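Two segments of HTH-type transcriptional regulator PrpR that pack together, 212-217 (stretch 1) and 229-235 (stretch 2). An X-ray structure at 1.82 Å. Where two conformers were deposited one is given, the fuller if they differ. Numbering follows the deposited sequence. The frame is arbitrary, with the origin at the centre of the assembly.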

# COMPACT_ATOMS: atom_id res chain seq x y z
N CYS A 212 19.56 11.02 -6.90
CA CYS A 212 18.25 10.47 -7.23
C CYS A 212 17.45 11.44 -8.10
O CYS A 212 17.19 12.58 -7.70
CB CYS A 212 17.46 10.15 -5.96
SG CYS A 212 15.85 9.37 -6.26
N PRO A 213 17.05 10.98 -9.29
CA PRO A 213 16.31 11.84 -10.24
C PRO A 213 14.84 11.95 -9.86
O PRO A 213 13.96 11.29 -10.40
CB PRO A 213 16.52 11.12 -11.57
CG PRO A 213 16.58 9.67 -11.18
CD PRO A 213 17.23 9.62 -9.82
N LEU A 214 14.56 12.83 -8.90
CA LEU A 214 13.21 12.91 -8.35
C LEU A 214 12.17 13.31 -9.39
O LEU A 214 10.98 13.02 -9.21
CB LEU A 214 13.17 13.88 -7.18
CG LEU A 214 11.89 13.73 -6.36
CD1 LEU A 214 10.74 14.56 -6.93
CD2 LEU A 214 11.51 12.26 -6.28
N TRP A 215 12.58 13.97 -10.48
CA TRP A 215 11.64 14.28 -11.54
C TRP A 215 10.94 13.03 -12.06
O TRP A 215 9.89 13.14 -12.71
CB TRP A 215 12.36 15.01 -12.68
CG TRP A 215 13.66 14.38 -13.08
CD1 TRP A 215 13.83 13.29 -13.88
CD2 TRP A 215 14.98 14.82 -12.71
NE1 TRP A 215 15.17 13.01 -14.03
CE2 TRP A 215 15.90 13.94 -13.32
CE3 TRP A 215 15.47 15.86 -11.92
CZ2 TRP A 215 17.27 14.07 -13.16
CZ3 TRP A 215 16.84 16.00 -11.77
CH2 TRP A 215 17.72 15.11 -12.38
N VAL A 216 11.48 11.84 -11.79
CA VAL A 216 10.83 10.62 -12.25
C VAL A 216 9.42 10.50 -11.70
O VAL A 216 8.58 9.81 -12.29
CB VAL A 216 11.68 9.39 -11.89
CG1 VAL A 216 13.04 9.47 -12.58
CG2 VAL A 216 11.86 9.29 -10.38
N VAL A 217 9.12 11.16 -10.57
CA VAL A 217 7.78 11.17 -10.00
C VAL A 217 7.18 12.57 -9.97
O VAL A 217 6.00 12.75 -10.29
CB VAL A 217 7.78 10.55 -8.58
CG1 VAL A 217 6.42 10.72 -7.93
CG2 VAL A 217 8.15 9.08 -8.66
N ARG A 229 6.01 8.29 -17.96
CA ARG A 229 6.98 7.21 -17.99
C ARG A 229 8.33 7.75 -18.44
O ARG A 229 8.40 8.56 -19.37
CB ARG A 229 6.56 6.10 -18.96
CG ARG A 229 5.25 5.42 -18.65
CD ARG A 229 4.81 4.57 -19.83
NE ARG A 229 4.13 5.37 -20.85
CZ ARG A 229 3.92 4.97 -22.10
NH1 ARG A 229 4.38 3.79 -22.51
NH2 ARG A 229 3.28 5.76 -22.95
N GLN A 230 9.40 7.29 -17.81
CA GLN A 230 10.71 7.70 -18.28
C GLN A 230 11.77 6.73 -17.80
O GLN A 230 11.54 5.90 -16.92
CB GLN A 230 11.05 9.12 -17.84
CG GLN A 230 10.92 9.37 -16.36
CD GLN A 230 10.92 10.85 -16.06
OE1 GLN A 230 9.92 11.42 -15.61
NE2 GLN A 230 12.05 11.49 -16.31
N VAL A 231 12.94 6.84 -18.41
CA VAL A 231 14.09 6.02 -18.07
C VAL A 231 15.16 6.95 -17.51
O VAL A 231 15.53 7.95 -18.14
CB VAL A 231 14.61 5.23 -19.28
CG1 VAL A 231 15.81 4.38 -18.88
CG2 VAL A 231 13.50 4.34 -19.84
N ALA A 232 15.64 6.63 -16.31
CA ALA A 232 16.61 7.44 -15.61
C ALA A 232 17.64 6.54 -14.95
O ALA A 232 17.32 5.45 -14.47
CB ALA A 232 15.94 8.33 -14.54
N GLN A 233 18.88 7.01 -14.94
CA GLN A 233 19.95 6.29 -14.27
C GLN A 233 19.93 6.62 -12.78
O GLN A 233 19.67 7.76 -12.38
CB GLN A 233 21.29 6.68 -14.89
CG GLN A 233 22.35 5.60 -14.83
CD GLN A 233 23.61 6.00 -15.56
OE1 GLN A 233 24.60 6.39 -14.94
NE2 GLN A 233 23.59 5.91 -16.88
N MET A 234 20.20 5.61 -11.96
CA MET A 234 20.30 5.77 -10.52
C MET A 234 21.76 5.70 -10.06
O MET A 234 22.67 5.44 -10.85
CB MET A 234 19.46 4.71 -9.81
CG MET A 234 17.96 4.89 -10.02
SD MET A 234 17.04 5.25 -8.51
CE MET A 234 17.71 6.85 -8.07
N PRO A 235 22.02 5.96 -8.77
CA PRO A 235 23.41 6.12 -8.32
C PRO A 235 24.26 4.87 -8.50
O PRO A 235 25.49 4.97 -8.35
CB PRO A 235 23.26 6.49 -6.85
CG PRO A 235 21.92 7.14 -6.76
CD PRO A 235 21.06 6.36 -7.73

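Strand 229-233 with M234 after it packs, mainly through side chains, on C212 and P213 and on W215 and V216 of the helix that follows, burying 326 Å² in all, with no clear hydrogen bond between them. Alternation along the strand sets the pattern: the CA-to-CB bonds of Q230 and A232 point toward stretch 1, while those of R229, V231 and Q233 point away. P213, buried and with its own CA-to-CB bond directed toward the strand, is the centre of the apolar part. Its CD lies 3.3 Å from M234 CE, a tight contact. The A232 methyl fits between P213 and V216, with A232 CB 3.7 Å from P213 CG and 3.7 Å from V216 CG1. M234 leaves its backbone sideways, but its flexible, unbranched chain (chi1 m, chi2 -116°, chi3 p) brings the end nearer, so that CE also reaches C212 SG at 3.6 Å; C212 itself is exposed and poorly ordered. At the other end Q230, with chi1 p and chi2 t, has the largest covered area, 64 Å². Its aliphatic part gives the reach to carry the polar amide over to the helix, where Q230 CD is 4.3 Å from V216 CG1 and the amide sits at the edge of the W215 indole, near the ring plane.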